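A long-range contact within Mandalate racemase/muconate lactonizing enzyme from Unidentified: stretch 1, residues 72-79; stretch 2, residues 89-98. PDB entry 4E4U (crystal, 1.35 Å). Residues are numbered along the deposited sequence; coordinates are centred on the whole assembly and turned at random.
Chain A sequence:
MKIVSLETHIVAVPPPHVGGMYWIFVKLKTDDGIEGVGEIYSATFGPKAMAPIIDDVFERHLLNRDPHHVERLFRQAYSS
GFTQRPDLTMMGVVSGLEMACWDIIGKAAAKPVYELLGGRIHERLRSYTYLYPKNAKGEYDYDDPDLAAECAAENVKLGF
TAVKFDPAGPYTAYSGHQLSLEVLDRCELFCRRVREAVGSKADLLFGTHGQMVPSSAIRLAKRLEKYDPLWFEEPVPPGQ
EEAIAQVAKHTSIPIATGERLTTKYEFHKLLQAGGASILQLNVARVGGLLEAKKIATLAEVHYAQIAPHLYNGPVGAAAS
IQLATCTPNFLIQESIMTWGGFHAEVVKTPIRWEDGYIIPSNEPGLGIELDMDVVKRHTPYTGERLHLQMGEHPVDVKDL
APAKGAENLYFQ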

# COMPACT_ATOMS: atom_id res chain seq x y z
N ARG A 72 -22.08 -20.44 21.74
CA ARG A 72 -22.94 -19.62 22.58
C ARG A 72 -22.17 -19.12 23.79
O ARG A 72 -22.18 -17.92 24.10
N LEU A 73 -21.50 -20.03 24.49
CA LEU A 73 -20.72 -19.66 25.66
C LEU A 73 -19.69 -18.58 25.35
O LEU A 73 -19.60 -17.57 26.05
N PHE A 74 -18.91 -18.79 24.29
CA PHE A 74 -17.91 -17.81 23.92
C PHE A 74 -18.56 -16.45 23.62
O PHE A 74 -18.11 -15.42 24.14
N ARG A 75 -19.60 -16.44 22.79
CA ARG A 75 -20.23 -15.18 22.41
C ARG A 75 -20.81 -14.45 23.62
O ARG A 75 -20.70 -13.23 23.72
N GLN A 76 -21.43 -15.19 24.54
CA GLN A 76 -22.00 -14.54 25.72
C GLN A 76 -20.91 -13.92 26.59
O GLN A 76 -21.04 -12.79 27.06
N ALA A 77 -19.83 -14.67 26.81
CA ALA A 77 -18.74 -14.16 27.64
C ALA A 77 -18.05 -12.97 26.98
O ALA A 77 -17.77 -11.96 27.62
N TYR A 78 -17.76 -13.12 25.69
CA TYR A 78 -17.10 -12.08 24.89
C TYR A 78 -17.90 -10.78 24.88
O TYR A 78 -17.32 -9.70 24.76
N SER A 79 -19.22 -10.89 24.99
CA SER A 79 -20.11 -9.73 24.86
C SER A 79 -20.51 -9.12 26.21
O SER A 79 -21.11 -8.05 26.25
N THR A 89 -9.07 -10.97 31.12
CA THR A 89 -9.41 -11.85 32.23
C THR A 89 -10.64 -12.69 31.90
O THR A 89 -10.66 -13.89 32.17
N MET A 90 -11.64 -12.07 31.27
CA MET A 90 -12.85 -12.80 30.89
C MET A 90 -12.50 -13.93 29.93
O MET A 90 -13.03 -15.03 30.04
N MET A 91 -11.60 -13.66 29.00
CA MET A 91 -11.22 -14.69 28.05
C MET A 91 -10.51 -15.86 28.73
O MET A 91 -10.74 -17.01 28.38
N GLY A 92 -9.65 -15.57 29.71
CA GLY A 92 -9.06 -16.64 30.50
C GLY A 92 -10.12 -17.47 31.21
O GLY A 92 -10.09 -18.71 31.18
N VAL A 93 -11.07 -16.80 31.85
CA VAL A 93 -12.13 -17.51 32.57
C VAL A 93 -12.96 -18.38 31.64
O VAL A 93 -13.19 -19.56 31.92
N VAL A 94 -13.41 -17.81 30.52
CA VAL A 94 -14.23 -18.61 29.61
C VAL A 94 -13.43 -19.76 29.00
O VAL A 94 -14.01 -20.80 28.69
N SER A 95 -12.12 -19.59 28.84
CA SER A 95 -11.29 -20.68 28.31
C SER A 95 -11.40 -21.90 29.21
O SER A 95 -11.53 -23.03 28.74
N GLY A 96 -11.32 -21.68 30.52
CA GLY A 96 -11.40 -22.77 31.48
C GLY A 96 -12.77 -23.42 31.47
O GLY A 96 -12.89 -24.64 31.48
N LEU A 97 -13.81 -22.59 31.47
CA LEU A 97 -15.17 -23.12 31.45
C LEU A 97 -15.44 -23.89 30.16
O LEU A 97 -16.04 -24.96 30.19
N GLU A 98 -14.97 -23.35 29.04
CA GLU A 98 -15.23 -23.97 27.74
C GLU A 98 -14.50 -25.31 27.60
O GLU A 98 -15.06 -26.28 27.09

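Two helical stretches, 72-79 and 89-98, run nearly antiparallel here, their axes 159° apart in direction and 9.6 Å apart at closest approach. The contact centres on Ala-77 and Val-94, whose CA atoms lie 6.6 Å from each other. Both residues direct their CA-to-CB bonds toward the opposing helix. The methyl of Ala-77 is small enough to let the backbones come this close, and its CB meets CG2 of Val-94 at 3.6 Å. Val-94 adopts the p rotamer, with chi1 at 81°. Its branched side chain is wide but short, and so it can fill the space between the helices without forcing them apart. CG2 of Val-94 also lies 3.6 Å from CG of Leu-73, one helical turn before Ala-77, so that a single methyl group is shared by two residues of the first stretch.

Leu-73 covers the next part of the interface. It too points toward the other helix, and its t, p rotamer (chi1 173°, chi2 57°) carries Leu-73 CD2 to the backbone of the second stretch, 3.8 Å from CA of Glu-98. Leu-73 CD2 also lies 4.4 Å from CB of Leu-97, a looser contact at the margin of the apolar patch. Leucine suits this position because its two terminal methyls spread over several neighbours at once.

Toward the start of the second stretch, two methionines take over. The CA-to-CB bond of Met-90 points toward the first stretch, and the residue has chi1 at 172° (t) and chi2 at 60° (p). Met-90 SD lies 3.8 Å from Ala-77 CB, while Met-90 CG approaches Ala-77 O at 3.4 Å. Met-91 starts out sideways, but its m, m conformation brings the end of the chain nearer to the first helix. There Met-91 CE packs 4.1 Å from CB of Tyr-78, and Met-91 SD sits 3.6 Å from CE1 of Phe-74. Met-91 SD is 4.6 Å from the centroid of the Phe-74 ring and 55° off its normal, an oblique sulfur-aromatic approach. A long, unbranched and polarizable side chain is well suited to such a place, since it can bend to follow the surfaces of its neighbours. Phe-74, with chi1 at 178° (t), likewise begins sideways and reaches inward with its ring. Tyr-78 is also t, but it points away overall; its CB touches Met-91, and the Met-91 sulfur lies at the edge of its ring.

At the polar edge, Glu-98 directs its CA-to-CB bond toward the first stretch, where Glu-98 CB lies 4.0 Å from Leu-73 CD2, but its end leads away, and both carboxylate oxygens find hydrogen bonds elsewhere in the structure. Ser-79 and Ser-95 both point away from the interface in the m rotamer and bond back to their own helices: Ser-79 OG donates to Arg-75 O at 2.8 Å, and Ser-95 OG to Met-91 O at 2.6 Å. No hydrogen bond crosses between the stretches, which are held together here by apolar packing and the sulfur-aromatic contact.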

# COMPACT_ATOMS: atom_id res chain seq x y z
CB ARG A 72 -24.15 -20.44 23.04
CG ARG A 72 -25.11 -19.72 23.96
CD ARG A 72 -25.76 -20.71 24.95
NE ARG A 72 -24.76 -21.20 25.90
CZ ARG A 72 -24.35 -20.53 26.97
NH1 ARG A 72 -24.89 -19.34 27.26
NH2 ARG A 72 -23.42 -21.04 27.76
CB LEU A 73 -20.04 -20.89 26.25
CG LEU A 73 -19.06 -20.64 27.40
CD1 LEU A 73 -19.72 -19.90 28.56
CD2 LEU A 73 -18.45 -21.96 27.85
CB PHE A 74 -17.06 -18.26 22.73
CG PHE A 74 -16.05 -17.23 22.31
CD1 PHE A 74 -14.80 -17.19 22.91
CD2 PHE A 74 -16.38 -16.27 21.37
CE1 PHE A 74 -13.88 -16.21 22.56
CE2 PHE A 74 -15.47 -15.29 21.02
CZ PHE A 74 -14.23 -15.25 21.61
CB ARG A 75 -21.31 -15.37 21.35
CG ARG A 75 -20.81 -15.84 19.98
CD ARG A 75 -19.73 -14.95 19.38
NE ARG A 75 -20.11 -13.55 19.31
CZ ARG A 75 -19.34 -12.60 18.77
NH1 ARG A 75 -18.17 -12.92 18.23
NH2 ARG A 75 -19.75 -11.33 18.77
CB GLN A 76 -22.84 -15.52 26.56
CG GLN A 76 -24.02 -16.15 25.83
CD GLN A 76 -25.04 -15.14 25.32
OE1 GLN A 76 -25.36 -14.16 25.99
NE2 GLN A 76 -25.57 -15.40 24.13
CB ALA A 77 -17.74 -15.28 27.92
CB TYR A 78 -16.90 -12.62 23.47
CG TYR A 78 -16.17 -11.70 22.51
CD1 TYR A 78 -14.81 -11.44 22.67
CD2 TYR A 78 -16.82 -11.13 21.43
CE1 TYR A 78 -14.14 -10.63 21.79
CE2 TYR A 78 -16.15 -10.31 20.55
CZ TYR A 78 -14.80 -10.06 20.73
OH TYR A 78 -14.11 -9.25 19.86
CB SER A 79 -21.38 -10.16 24.12
OG SER A 79 -21.04 -10.63 22.82
CB THR A 89 -9.60 -11.08 33.55
OG1 THR A 89 -8.37 -10.46 33.92
CG2 THR A 89 -10.05 -12.00 34.67
CB MET A 90 -13.87 -11.88 30.25
CG MET A 90 -15.08 -12.61 29.65
SD MET A 90 -16.02 -13.58 30.85
CE MET A 90 -17.35 -12.42 31.21
CB MET A 91 -10.40 -14.10 26.91
CG MET A 91 -11.21 -13.21 25.98
SD MET A 91 -12.54 -14.06 25.09
CE MET A 91 -13.97 -13.75 26.13
CB VAL A 93 -13.04 -16.54 33.34
CG1 VAL A 93 -14.21 -17.28 33.98
CG2 VAL A 93 -12.24 -15.79 34.39
CB VAL A 94 -14.96 -17.76 28.54
CG1 VAL A 94 -14.04 -17.42 27.38
CG2 VAL A 94 -16.20 -18.51 28.06
CB SER A 95 -9.83 -20.26 28.23
OG SER A 95 -9.63 -19.18 27.35
CB LEU A 97 -16.19 -21.99 31.60
CG LEU A 97 -16.15 -21.17 32.90
CD1 LEU A 97 -17.15 -20.03 32.83
CD2 LEU A 97 -16.43 -22.06 34.10
CB GLU A 98 -14.84 -23.00 26.62
CG GLU A 98 -15.29 -23.42 25.23
CD GLU A 98 -14.18 -24.09 24.44
OE1 GLU A 98 -13.23 -24.60 25.09
OE2 GLU A 98 -14.25 -24.12 23.19